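Local atomic coordinates of putative nucleoprotein (Infectious salmon anemia virus, PDB entry 4EWC), a protein that encapsidates the negative-strand viral RNA, protecting it from nucleases and forming the ribonucleoprotein that serves as template for transcription and replication. Residues 152-157 with 236-241; 147-152 with 406-411; 182-187 with 227-232; 257-262 with 306-311. All blocks are in the same frame, centred on the assembly; numbering follows the deposited sequence.

Contact 1 (152-157 with 236-241); sequences GMVFPA and SRPKRS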
loop_
_atom_site.group_PDB
_atom_site.type_symbol
_atom_site.label_atom_id
_atom_site.label_comp_id
_atom_site.label_asym_id
_atom_site.label_seq_id
_atom_site.Cartn_x
_atom_site.Cartn_y
_atom_site.Cartn_z
ATOM N N GLY A 152 -27.861 -5.579 -22.875
ATOM C CA GLY A 152 -29.294 -5.358 -22.740
ATOM C C GLY A 152 -30.214 -6.350 -23.445
ATOM O O GLY A 152 -31.361 -6.532 -23.022
HETATM N N MSE A 153 -29.723 -6.991 -24.508
HETATM C CA MSE A 153 -30.524 -7.960 -25.260
HETATM C C MSE A 153 -30.229 -9.397 -24.862
HETATM O O MSE A 153 -31.134 -10.234 -24.835
HETATM C CB MSE A 153 -30.371 -7.776 -26.782
HETATM C CG MSE A 153 -31.160 -6.586 -27.306
HETATM SE SE MSE A 153 -30.990 -6.398 -29.238
HETATM C CE MSE A 153 -31.978 -7.966 -29.750
ATOM N N VAL A 154 -28.969 -9.680 -24.541
ATOM C CA VAL A 154 -28.555 -11.038 -24.218
ATOM C C VAL A 154 -28.904 -11.412 -22.776
ATOM O O VAL A 154 -29.499 -12.464 -22.541
ATOM C CB VAL A 154 -27.044 -11.265 -24.556
ATOM C CG1 VAL A 154 -26.508 -12.630 -24.036
ATOM C CG2 VAL A 154 -26.810 -11.138 -26.070
ATOM N N PHE A 155 -28.576 -10.552 -21.814
ATOM C CA PHE A 155 -28.841 -10.860 -20.391
ATOM C C PHE A 155 -30.301 -11.229 -20.028
ATOM O O PHE A 155 -30.515 -12.190 -19.282
ATOM C CB PHE A 155 -28.261 -9.783 -19.455
ATOM C CG PHE A 155 -26.773 -9.922 -19.215
ATOM C CD1 PHE A 155 -25.897 -10.115 -20.282
ATOM C CD2 PHE A 155 -26.242 -9.856 -17.925
ATOM C CE1 PHE A 155 -24.518 -10.260 -20.069
ATOM C CE2 PHE A 155 -24.862 -9.992 -17.701
ATOM C CZ PHE A 155 -24.010 -10.191 -18.772
ATOM N N PRO A 156 -31.303 -10.477 -20.549
ATOM C CA PRO A 156 -32.688 -10.917 -20.302
ATOM C C PRO A 156 -32.939 -12.342 -20.808
ATOM O O PRO A 156 -33.585 -13.133 -20.126
ATOM C CB PRO A 156 -33.525 -9.918 -21.098
ATOM C CG PRO A 156 -32.693 -8.670 -21.108
ATOM C CD PRO A 156 -31.258 -9.149 -21.194
ATOM N N ALA A 157 -32.397 -12.670 -21.975
ATOM C CA ALA A 157 -32.548 -14.009 -22.540
ATOM C C ALA A 157 -31.862 -15.059 -21.682
ATOM O O ALA A 157 -32.316 -16.208 -21.623
ATOM C CB ALA A 157 -32.004 -14.053 -23.948
ATOM N N SER A 236 -31.443 -14.153 -29.688
ATOM C CA SER A 236 -31.677 -13.047 -28.784
ATOM C C SER A 236 -30.712 -11.908 -28.996
ATOM O O SER A 236 -31.043 -10.773 -28.689
ATOM C CB SER A 236 -31.588 -13.515 -27.337
ATOM O OG SER A 236 -32.592 -14.475 -27.064
ATOM N N ARG A 237 -29.517 -12.207 -29.488
ATOM C CA ARG A 237 -28.482 -11.186 -29.530
ATOM C C ARG A 237 -28.749 -10.132 -30.619
ATOM O O ARG A 237 -29.525 -10.386 -31.539
ATOM C CB ARG A 237 -27.107 -11.838 -29.681
ATOM C CG ARG A 237 -26.933 -12.623 -30.946
ATOM C CD ARG A 237 -25.601 -13.327 -30.969
ATOM N NE ARG A 237 -25.431 -13.990 -32.254
ATOM C CZ ARG A 237 -24.338 -14.630 -32.639
ATOM N NH1 ARG A 237 -23.278 -14.716 -31.841
ATOM N NH2 ARG A 237 -24.321 -15.193 -33.830
ATOM N N PRO A 238 -28.119 -8.942 -30.506
ATOM C CA PRO A 238 -28.461 -7.891 -31.471
ATOM C C PRO A 238 -28.142 -8.314 -32.905
ATOM O O PRO A 238 -27.257 -9.163 -33.118
ATOM C CB PRO A 238 -27.574 -6.707 -31.051
ATOM C CG PRO A 238 -27.140 -7.014 -29.655
ATOM C CD PRO A 238 -27.047 -8.508 -29.587
ATOM N N LYS A 239 -28.886 -7.753 -33.862
ATOM C CA LYS A 239 -28.664 -8.031 -35.274
ATOM C C LYS A 239 -27.612 -7.068 -35.803
ATOM O O LYS A 239 -27.292 -6.075 -35.157
ATOM C CB LYS A 239 -29.955 -7.859 -36.066
ATOM C CG LYS A 239 -31.111 -8.788 -35.672
ATOM C CD LYS A 239 -30.836 -10.235 -36.065
ATOM C CE LYS A 239 -30.789 -11.129 -34.820
ATOM N NZ LYS A 239 -30.729 -12.591 -35.117
ATOM N N ARG A 240 -27.083 -7.364 -36.981
ATOM C CA ARG A 240 -26.114 -6.493 -37.631
ATOM C C ARG A 240 -26.591 -5.047 -37.742
ATOM O O ARG A 240 -25.784 -4.105 -37.633
ATOM C CB ARG A 240 -25.733 -7.043 -39.012
ATOM C CG ARG A 240 -25.161 -6.013 -39.991
ATOM C CD ARG A 240 -23.646 -5.979 -39.975
ATOM N NE ARG A 240 -23.108 -4.833 -40.736
ATOM C CZ ARG A 240 -22.385 -4.927 -41.855
ATOM N NH1 ARG A 240 -22.074 -6.115 -42.375
ATOM N NH2 ARG A 240 -21.954 -3.828 -42.443
ATOM N N SER A 241 -27.896 -4.862 -37.948
ATOM C CA SER A 241 -28.434 -3.514 -38.145
ATOM C C SER A 241 -28.598 -2.797 -36.826
ATOM O O SER A 241 -28.613 -1.569 -36.780
ATOM C CB SER A 241 -29.762 -3.533 -38.928
ATOM O OG SER A 241 -30.755 -4.252 -38.240
#
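The hydroxyl of S236 serves its own helix while it touches the neighbouring one: it hydrogen-bonds to the carbonyl of A232, one turn back in helix 226-236, and its flank meets A157, with S236 OG 3.2 Å from A157 CB. S236 is the last residue of that helix, and the chain leaves helical geometry at R237. There the chain runs up against helix 142-162, V154 being the residue whose backbone comes nearest R237. The two side chains lie alongside each other and point the same way, V154 CG2 resting 3.7 Å from R237 CB. Beyond CB the arginine leaves the contact. Its CG stands between the backbone N and the carbonyl carbon (chi1 62°), and the extended chain carries NE to a salt bridge with E253, while NH1 makes a weak bond to S257. The selenomethionine M153 and P238 slide past each other in opposite directions, the selenium lying 3.9 Å from P238 CB. A bend at chi3 (69°) turns the methyl CE of M153 back over the carbonyls of S236 and R237. P238 also packs on L149 and F150 of the same helix. The interface thus consists of methyl groups and selenium packing on aliphatic carbon and on the oxygens of S236 and R237, with no hydrogen bond between the segments, while the polar ends look to partners in their own helix or beyond. For R237, in a probable nuclear localization signal, the salt bridge to E253 holds the guanidinium in place and probably offsets its charge.

Contact 2 (147-152 with 406-411); sequences LSLFIG and SVLAMD
With OG anti to the carbonyl carbon and beside the backbone N (chi1 -71°), the S148 side chain leaves helix 142-162 toward the turn V407-M410, and the same kind of first torsion in L408 sets its CG on the way to the helix. S148 OG donates to M410 O over 2.6 Å. The hydroxyl sits above the carbonyl plane, about 50° out of it, with a C=O...O angle of 124°. The acceptor is the carbonyl of the last residue of a type I turn that is closed by its own bond, M410 N to V407 O. Apolar groups fill in beside this bond. The side chains of L408 and L149 cross obliquely, L408 CD2 3.9 Å from L149 CD1. The same methyl also rests near S148 O and against the bare alpha carbon of G152, 4.2 Å from CD2. Next to it V407 CG2 reaches I151 CG2 at 4.3 Å. V407 also packs on Y400 and I422, so helices 394-402 and 417-425 back the loop. One short polar bond thus fixes the turn to the helix from a buried serine, and methyl contacts around it join the helix to the orthomyxovirus-type C-terminal region; the absence of a side chain at G152 is consistent with the leucine methyl lying there.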
loop_
_atom_site.group_PDB
_atom_site.type_symbol
_atom_site.label_atom_id
_atom_site.label_comp_id
_atom_site.label_asym_id
_atom_site.label_seq_id
_atom_site.Cartn_x
_atom_site.Cartn_y
_atom_site.Cartn_z
ATOM N N LEU A 147 -21.683 -2.890 -26.998
ATOM C CA LEU A 147 -21.575 -3.731 -25.828
ATOM C C LEU A 147 -22.792 -3.550 -24.921
ATOM O O LEU A 147 -23.318 -4.535 -24.426
ATOM C CB LEU A 147 -20.260 -3.484 -25.074
ATOM C CG LEU A 147 -20.092 -4.292 -23.774
ATOM C CD1 LEU A 147 -19.999 -5.792 -24.030
ATOM C CD2 LEU A 147 -18.890 -3.795 -22.995
ATOM N N SER A 148 -23.255 -2.316 -24.717
ATOM C CA SER A 148 -24.466 -2.104 -23.913
ATOM C C SER A 148 -25.703 -2.678 -24.576
ATOM O O SER A 148 -26.614 -3.166 -23.896
ATOM C CB SER A 148 -24.702 -0.627 -23.600
ATOM O OG SER A 148 -23.753 -0.144 -22.675
ATOM N N LEU A 149 -25.748 -2.603 -25.898
ATOM C CA LEU A 149 -26.878 -3.147 -26.638
ATOM C C LEU A 149 -26.875 -4.662 -26.488
ATOM O O LEU A 149 -27.889 -5.271 -26.122
ATOM C CB LEU A 149 -26.799 -2.754 -28.112
ATOM C CG LEU A 149 -27.948 -3.274 -28.964
ATOM C CD1 LEU A 149 -29.251 -2.926 -28.269
ATOM C CD2 LEU A 149 -27.932 -2.707 -30.364
ATOM N N PHE A 150 -25.716 -5.250 -26.769
ATOM C CA PHE A 150 -25.483 -6.673 -26.593
ATOM C C PHE A 150 -25.936 -7.137 -25.223
ATOM O O PHE A 150 -26.701 -8.092 -25.119
ATOM C CB PHE A 150 -23.999 -7.006 -26.802
ATOM C CG PHE A 150 -23.681 -8.475 -26.693
ATOM C CD1 PHE A 150 -23.569 -9.094 -25.455
ATOM C CD2 PHE A 150 -23.475 -9.229 -27.829
ATOM C CE1 PHE A 150 -23.290 -10.437 -25.367
ATOM C CE2 PHE A 150 -23.189 -10.566 -27.754
ATOM C CZ PHE A 150 -23.096 -11.174 -26.525
ATOM N N ILE A 151 -25.453 -6.478 -24.173
ATOM C CA ILE A 151 -25.804 -6.887 -22.817
ATOM C C ILE A 151 -27.309 -6.743 -22.567
ATOM O O ILE A 151 -27.963 -7.682 -22.136
ATOM C CB ILE A 151 -24.988 -6.141 -21.745
ATOM C CG1 ILE A 151 -23.526 -6.586 -21.802
ATOM C CG2 ILE A 151 -25.556 -6.433 -20.362
ATOM C CD1 ILE A 151 -22.562 -5.644 -21.092
ATOM N N GLY A 152 -27.861 -5.579 -22.875
ATOM C CA GLY A 152 -29.294 -5.358 -22.740
ATOM C C GLY A 152 -30.214 -6.350 -23.445
ATOM O O GLY A 152 -31.361 -6.532 -23.022
ATOM N N SER A 406 -32.538 -0.190 -17.328
ATOM C CA SER A 406 -31.988 -0.227 -18.682
ATOM C C SER A 406 -30.508 0.145 -18.750
ATOM O O SER A 406 -30.083 1.152 -18.177
ATOM C CB SER A 406 -32.771 0.723 -19.582
ATOM O OG SER A 406 -32.201 0.780 -20.880
ATOM N N VAL A 407 -29.730 -0.650 -19.475
ATOM C CA VAL A 407 -28.308 -0.356 -19.632
ATOM C C VAL A 407 -27.938 0.131 -21.024
ATOM O O VAL A 407 -26.756 0.328 -21.341
ATOM C CB VAL A 407 -27.446 -1.584 -19.321
ATOM C CG1 VAL A 407 -27.669 -2.034 -17.875
ATOM C CG2 VAL A 407 -27.757 -2.708 -20.305
ATOM N N LEU A 408 -28.943 0.338 -21.863
ATOM C CA LEU A 408 -28.676 0.744 -23.237
ATOM C C LEU A 408 -27.910 2.054 -23.312
ATOM O O LEU A 408 -27.089 2.235 -24.208
ATOM C CB LEU A 408 -29.971 0.816 -24.041
ATOM C CG LEU A 408 -30.708 -0.523 -24.082
ATOM C CD1 LEU A 408 -31.968 -0.401 -24.925
ATOM C CD2 LEU A 408 -29.796 -1.659 -24.591
ATOM N N ALA A 409 -28.146 2.951 -22.361
ATOM C CA ALA A 409 -27.479 4.253 -22.397
ATOM C C ALA A 409 -26.204 4.281 -21.552
ATOM O O ALA A 409 -25.699 5.343 -21.214
ATOM C CB ALA A 409 -28.435 5.358 -21.960
HETATM N N MSE A 410 -25.688 3.111 -21.198
HETATM C CA MSE A 410 -24.529 3.078 -20.325
HETATM C C MSE A 410 -23.223 2.906 -21.089
HETATM O O MSE A 410 -23.210 2.392 -22.207
HETATM C CB MSE A 410 -24.688 2.019 -19.242
HETATM C CG MSE A 410 -25.459 2.515 -18.043
HETATM SE SE MSE A 410 -25.881 1.047 -16.860
HETATM C CE MSE A 410 -26.401 2.032 -15.242
ATOM N N ASP A 411 -22.132 3.368 -20.489
ATOM C CA ASP A 411 -20.822 3.237 -21.096
ATOM C C ASP A 411 -19.927 2.449 -20.162
ATOM O O ASP A 411 -19.582 2.910 -19.055
ATOM C CB ASP A 411 -20.217 4.616 -21.368
ATOM C CG ASP A 411 -19.046 4.556 -22.307
ATOM O OD1 ASP A 411 -18.465 3.453 -22.479
ATOM O OD2 ASP A 411 -18.691 5.606 -22.884
#

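Contact 3 (182-187 with 227-232); sequences RILALA and NDLKAA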
loop_
_atom_site.group_PDB
_atom_site.type_symbol
_atom_site.label_atom_id
_atom_site.label_comp_id
_atom_site.label_asym_id
_atom_site.label_seq_id
_atom_site.Cartn_x
_atom_site.Cartn_y
_atom_site.Cartn_z
ATOM N N ARG A 182 -19.788 -18.925 -18.278
ATOM C CA ARG A 182 -18.844 -19.962 -18.668
ATOM C C ARG A 182 -19.557 -20.989 -19.515
ATOM O O ARG A 182 -19.027 -21.457 -20.525
ATOM C CB ARG A 182 -18.209 -20.625 -17.442
ATOM C CG ARG A 182 -17.090 -19.826 -16.815
ATOM C CD ARG A 182 -16.574 -20.511 -15.553
ATOM N NE ARG A 182 -15.771 -19.608 -14.719
ATOM C CZ ARG A 182 -14.462 -19.390 -14.880
ATOM N NH1 ARG A 182 -13.790 -20.009 -15.848
ATOM N NH2 ARG A 182 -13.816 -18.552 -14.069
ATOM N N ILE A 183 -20.768 -21.338 -19.096
ATOM C CA ILE A 183 -21.574 -22.282 -19.851
ATOM C C ILE A 183 -22.035 -21.659 -21.169
ATOM O O ILE A 183 -22.098 -22.325 -22.207
ATOM C CB ILE A 183 -22.750 -22.827 -19.014
ATOM C CG1 ILE A 183 -23.329 -24.075 -19.658
ATOM C CG2 ILE A 183 -23.818 -21.796 -18.801
ATOM C CD1 ILE A 183 -22.361 -25.221 -19.649
ATOM N N LEU A 184 -22.326 -20.366 -21.126
ATOM C CA LEU A 184 -22.722 -19.653 -22.327
ATOM C C LEU A 184 -21.596 -19.691 -23.341
ATOM O O LEU A 184 -21.807 -20.060 -24.490
ATOM C CB LEU A 184 -23.078 -18.211 -22.000
ATOM C CG LEU A 184 -23.379 -17.281 -23.180
ATOM C CD1 LEU A 184 -24.198 -17.957 -24.268
ATOM C CD2 LEU A 184 -24.114 -16.068 -22.672
ATOM N N ALA A 185 -20.404 -19.301 -22.899
ATOM C CA ALA A 185 -19.222 -19.355 -23.750
ATOM C C ALA A 185 -19.059 -20.763 -24.322
ATOM O O ALA A 185 -18.793 -20.939 -25.513
ATOM C CB ALA A 185 -17.985 -18.941 -22.975
ATOM N N LEU A 186 -19.243 -21.762 -23.472
ATOM C CA LEU A 186 -19.224 -23.152 -23.910
ATOM C C LEU A 186 -20.247 -23.474 -25.018
ATOM O O LEU A 186 -19.896 -24.085 -26.023
ATOM C CB LEU A 186 -19.438 -24.078 -22.708
ATOM C CG LEU A 186 -19.329 -25.569 -23.025
ATOM C CD1 LEU A 186 -18.007 -25.873 -23.690
ATOM C CD2 LEU A 186 -19.473 -26.390 -21.766
ATOM N N ALA A 187 -21.502 -23.061 -24.828
ATOM C CA ALA A 187 -22.555 -23.308 -25.816
ATOM C C ALA A 187 -22.274 -22.629 -27.159
ATOM O O ALA A 187 -22.447 -23.214 -28.229
ATOM C CB ALA A 187 -23.907 -22.856 -25.279
ATOM N N ASN A 227 -27.500 -26.879 -26.972
ATOM C CA ASN A 227 -28.166 -26.472 -28.222
ATOM C C ASN A 227 -29.262 -25.450 -27.967
ATOM O O ASN A 227 -29.379 -24.458 -28.686
ATOM C CB ASN A 227 -28.789 -27.655 -28.954
ATOM C CG ASN A 227 -27.769 -28.671 -29.376
ATOM O OD1 ASN A 227 -26.603 -28.590 -28.994
ATOM N ND2 ASN A 227 -28.204 -29.653 -30.159
ATOM N N ASP A 228 -30.075 -25.706 -26.953
ATOM C CA ASP A 228 -31.093 -24.745 -26.588
ATOM C C ASP A 228 -30.419 -23.433 -26.216
ATOM O O ASP A 228 -30.832 -22.363 -26.666
ATOM C CB ASP A 228 -31.962 -25.252 -25.429
ATOM C CG ASP A 228 -32.724 -26.502 -25.779
ATOM O OD1 ASP A 228 -32.782 -26.854 -26.976
ATOM O OD2 ASP A 228 -33.273 -27.146 -24.855
ATOM N N LEU A 229 -29.365 -23.528 -25.411
ATOM C CA LEU A 229 -28.660 -22.334 -24.965
ATOM C C LEU A 229 -28.038 -21.559 -26.124
ATOM O O LEU A 229 -28.063 -20.333 -26.143
ATOM C CB LEU A 229 -27.599 -22.676 -23.921
ATOM C CG LEU A 229 -26.931 -21.405 -23.377
ATOM C CD1 LEU A 229 -27.996 -20.364 -22.985
ATOM C CD2 LEU A 229 -25.966 -21.688 -22.212
ATOM N N LYS A 230 -27.481 -22.284 -27.086
ATOM C CA LYS A 230 -26.853 -21.674 -28.239
ATOM C C LYS A 230 -27.890 -20.963 -29.106
ATOM O O LYS A 230 -27.740 -19.791 -29.435
ATOM C CB LYS A 230 -26.123 -22.744 -29.048
ATOM C CG LYS A 230 -25.528 -22.233 -30.330
ATOM C CD LYS A 230 -25.032 -23.367 -31.180
ATOM C CE LYS A 230 -24.182 -22.809 -32.320
ATOM N NZ LYS A 230 -23.539 -23.868 -33.141
ATOM N N ALA A 231 -28.943 -21.693 -29.461
ATOM C CA ALA A 231 -30.046 -21.171 -30.272
ATOM C C ALA A 231 -30.706 -19.934 -29.664
ATOM O O ALA A 231 -31.026 -18.979 -30.380
ATOM C CB ALA A 231 -31.095 -22.269 -30.517
ATOM N N ALA A 232 -30.900 -19.966 -28.348
ATOM C CA ALA A 232 -31.497 -18.866 -27.613
ATOM C C ALA A 232 -30.604 -17.638 -27.699
ATOM O O ALA A 232 -31.064 -16.519 -27.962
ATOM C CB ALA A 232 -31.711 -19.264 -26.159
#
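Helices 174-188 and 226-236 cross almost perpendicularly where residues 182-187 meet 227-232, their local axes 9.0 Å apart at a signed angle of -85°, and A187 faces K230 with 5.2 Å between CA atoms. L229 is the side chain that reaches across. Its CG stands anti to the backbone N (chi1 -176°), directed at the first helix, where CD2 settles among residues of one turn. L229 CD2 lies 3.8 Å from the alpha carbon of L184, and the I183 side chain lies obliquely to that of L229, I183 CG2 being 4.0 Å from L229 CD2. A187 completes the seat: its CB is 3.9 Å from L229 CG and about as far from CB and CD2, so these three carbons of the leucine lie against one methyl. L184 adds a looser contact, CD1 approaching L229 CG. K230 lays its aliphatic chain, extended beyond CG, past the carbonyl of A187. K230 CB is 3.8 Å from A187 O, and CG and CD are at nearly the same distance, whereas the ammonium end leads away. Several neighbours enclose the crossing: F161 of helix 142-162 packs on L229, L158 of the same helix on L184, and L226 and F233 of helix 226-236 on A187 and L184. No hydrogen bond joins the two segments. The steep crossing restricts the touching surface to a small patch, in which one leucine does most of the work. Such an interface owes its cohesion to the burial of carbon, and the lysine keeps its charge outside it.

Contact 4 (257-262 with 306-311); sequences SNQCMA and RHMRNC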
loop_
_atom_site.group_PDB
_atom_site.type_symbol
_atom_site.label_atom_id
_atom_site.label_comp_id
_atom_site.label_asym_id
_atom_site.label_seq_id
_atom_site.Cartn_x
_atom_site.Cartn_y
_atom_site.Cartn_z
ATOM N N SER A 257 -20.788 -9.775 -31.896
ATOM C CA SER A 257 -21.083 -10.662 -30.793
ATOM C C SER A 257 -19.750 -11.145 -30.189
ATOM O O SER A 257 -19.501 -10.987 -29.001
ATOM C CB SER A 257 -21.933 -11.849 -31.263
ATOM O OG SER A 257 -22.470 -12.576 -30.149
ATOM N N ASN A 258 -18.874 -11.668 -31.040
ATOM C CA ASN A 258 -17.570 -12.109 -30.589
ATOM C C ASN A 258 -16.720 -11.015 -29.915
ATOM O O ASN A 258 -16.037 -11.276 -28.924
ATOM C CB ASN A 258 -16.820 -12.831 -31.712
ATOM C CG ASN A 258 -17.529 -14.107 -32.148
ATOM O OD1 ASN A 258 -18.391 -14.613 -31.431
ATOM N ND2 ASN A 258 -17.177 -14.627 -33.317
ATOM N N GLN A 259 -16.778 -9.789 -30.411
ATOM C CA GLN A 259 -16.074 -8.701 -29.735
ATOM C C GLN A 259 -16.596 -8.495 -28.306
ATOM O O GLN A 259 -15.813 -8.380 -27.369
ATOM C CB GLN A 259 -16.189 -7.397 -30.536
ATOM C CG GLN A 259 -15.443 -7.410 -31.837
ATOM C CD GLN A 259 -15.635 -6.121 -32.620
ATOM O OE1 GLN A 259 -16.763 -5.692 -32.852
ATOM N NE2 GLN A 259 -14.539 -5.501 -33.031
ATOM N N CYS A 260 -17.918 -8.452 -28.162
ATOM C CA CYS A 260 -18.571 -8.343 -26.866
ATOM C C CYS A 260 -18.252 -9.512 -25.931
ATOM O O CYS A 260 -17.984 -9.332 -24.733
ATOM C CB CYS A 260 -20.097 -8.247 -27.061
ATOM S SG CYS A 260 -20.664 -6.742 -27.943
HETATM N N MSE A 261 -18.274 -10.718 -26.479
HETATM C CA MSE A 261 -17.941 -11.892 -25.681
HETATM C C MSE A 261 -16.463 -11.853 -25.235
HETATM O O MSE A 261 -16.144 -12.218 -24.127
HETATM C CB MSE A 261 -18.313 -13.173 -26.430
HETATM C CG MSE A 261 -19.816 -13.401 -26.498
HETATM SE SE MSE A 261 -20.503 -13.845 -24.681
HETATM C CE MSE A 261 -19.598 -15.526 -24.459
ATOM N N ALA A 262 -15.585 -11.347 -26.085
ATOM C CA ALA A 262 -14.207 -11.136 -25.682
ATOM C C ALA A 262 -14.089 -10.145 -24.519
ATOM O O ALA A 262 -13.305 -10.358 -23.595
ATOM C CB ALA A 262 -13.352 -10.677 -26.868
ATOM N N ARG A 306 -9.805 -13.416 -31.334
ATOM C CA ARG A 306 -9.388 -13.204 -32.725
ATOM C C ARG A 306 -9.833 -11.835 -33.191
ATOM O O ARG A 306 -9.138 -11.158 -33.953
ATOM C CB ARG A 306 -9.999 -14.289 -33.634
ATOM N N HIS A 307 -11.006 -11.439 -32.703
ATOM C CA HIS A 307 -11.622 -10.157 -33.034
ATOM C C HIS A 307 -11.120 -9.022 -32.143
ATOM O O HIS A 307 -11.244 -7.859 -32.504
ATOM C CB HIS A 307 -13.138 -10.276 -32.871
ATOM C CG HIS A 307 -13.770 -11.276 -33.784
ATOM N ND1 HIS A 307 -14.303 -10.956 -35.022
ATOM C CD2 HIS A 307 -13.968 -12.618 -33.645
ATOM C CE1 HIS A 307 -14.786 -12.021 -35.591
ATOM N NE2 HIS A 307 -14.605 -13.062 -34.786
HETATM N N MSE A 308 -10.584 -9.355 -30.969
HETATM C CA MSE A 308 -10.205 -8.336 -30.005
HETATM C C MSE A 308 -8.858 -8.653 -29.373
HETATM O O MSE A 308 -8.727 -8.751 -28.136
HETATM C CB MSE A 308 -11.283 -8.196 -28.941
HETATM C CG MSE A 308 -12.584 -7.673 -29.483
HETATM SE SE MSE A 308 -12.444 -5.762 -29.874
HETATM C CE MSE A 308 -12.668 -5.110 -28.051
ATOM N N ARG A 309 -7.866 -8.805 -30.248
ATOM C CA ARG A 309 -6.512 -9.182 -29.870
ATOM C C ARG A 309 -6.011 -8.507 -28.594
ATOM O O ARG A 309 -5.513 -9.180 -27.714
ATOM C CB ARG A 309 -5.545 -8.943 -31.030
ATOM C CG ARG A 309 -5.592 -10.025 -32.099
ATOM C CD ARG A 309 -5.041 -11.324 -31.551
ATOM N NE ARG A 309 -5.758 -12.504 -32.045
ATOM C CZ ARG A 309 -5.669 -13.718 -31.496
ATOM N NH1 ARG A 309 -4.884 -13.919 -30.435
ATOM N NH2 ARG A 309 -6.361 -14.730 -32.009
ATOM N N ASN A 310 -6.177 -7.195 -28.482
ATOM C CA ASN A 310 -5.654 -6.456 -27.332
ATOM C C ASN A 310 -6.347 -6.728 -25.981
ATOM O O ASN A 310 -5.974 -6.126 -24.977
ATOM C CB ASN A 310 -5.624 -4.944 -27.597
ATOM C CG ASN A 310 -4.846 -4.562 -28.865
ATOM O OD1 ASN A 310 -3.937 -5.260 -29.288
ATOM N ND2 ASN A 310 -5.206 -3.429 -29.457
ATOM N N CYS A 311 -7.362 -7.593 -25.948
ATOM C CA CYS A 311 -7.904 -8.060 -24.662
ATOM C C CYS A 311 -6.971 -9.124 -24.066
ATOM O O CYS A 311 -7.097 -9.516 -22.893
ATOM C CB CYS A 311 -9.290 -8.671 -24.851
ATOM S SG CYS A 311 -10.596 -7.511 -25.263
#
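Helix 253-269 meets here the linking chain between helices 302-305 and 315-326, a segment that belongs to the helical-bundle region of the isavirus nucleoprotein and ends in a 3-10 turn. N258 and H307 meet at one end. Their side chains cross with amide and ring planes 58° apart; N258 CB is 3.5 Å from H307 CD2, and N258 ND2 is 3.3 Å from H307 NE2. In the middle Q259 crosses both H307 and the selenomethionine M308 at about a right angle. Q259 CG is 3.8 Å from H307 CB, while M308 CG sits 3.6 Å from Q259 CA. Successive bends at chi2 and chi3 (-74° and -80°) fold M308 compactly, and its selenium lies 3.8 Å from Q259 NE2. One turn further along the helix, A262 CB packs on M308 CB at 3.8 Å, and C311 SG adds a more distant contact with the same alanine. A bond from C311 N to M308 O closes the turn that brings the M308 and C311 side chains to A262, and the carbonyl of C311 is held by K266. Y304 packs on N258 and A262, carrying the contact into helix 302-305. This is side-on packing of a helix against a compact interhelical turn, within a largely helical nucleoprotein fold.

How the contacts relate
Helix 142-162 opens two loops in succession, first that of contact 2 and then that of contact 1, which share G152. Further along, 182-187 opens contact 3, closed by 227-232; contact 1 closes directly after it at 236-241, so contact 3 is nested inside contact 1. Contact 4 then opens and closes in series, from 257-262 to 306-311. Only at 406-411 does contact 2 close, with the other three nested within it and no loops crossing. P238 joins contact 1 to contact 2 by packing on F150, while F150 meets S257 and C260 of contact 4. Helix 142-162 thereby links helices 226-236 and 253-269 to the C-terminal region.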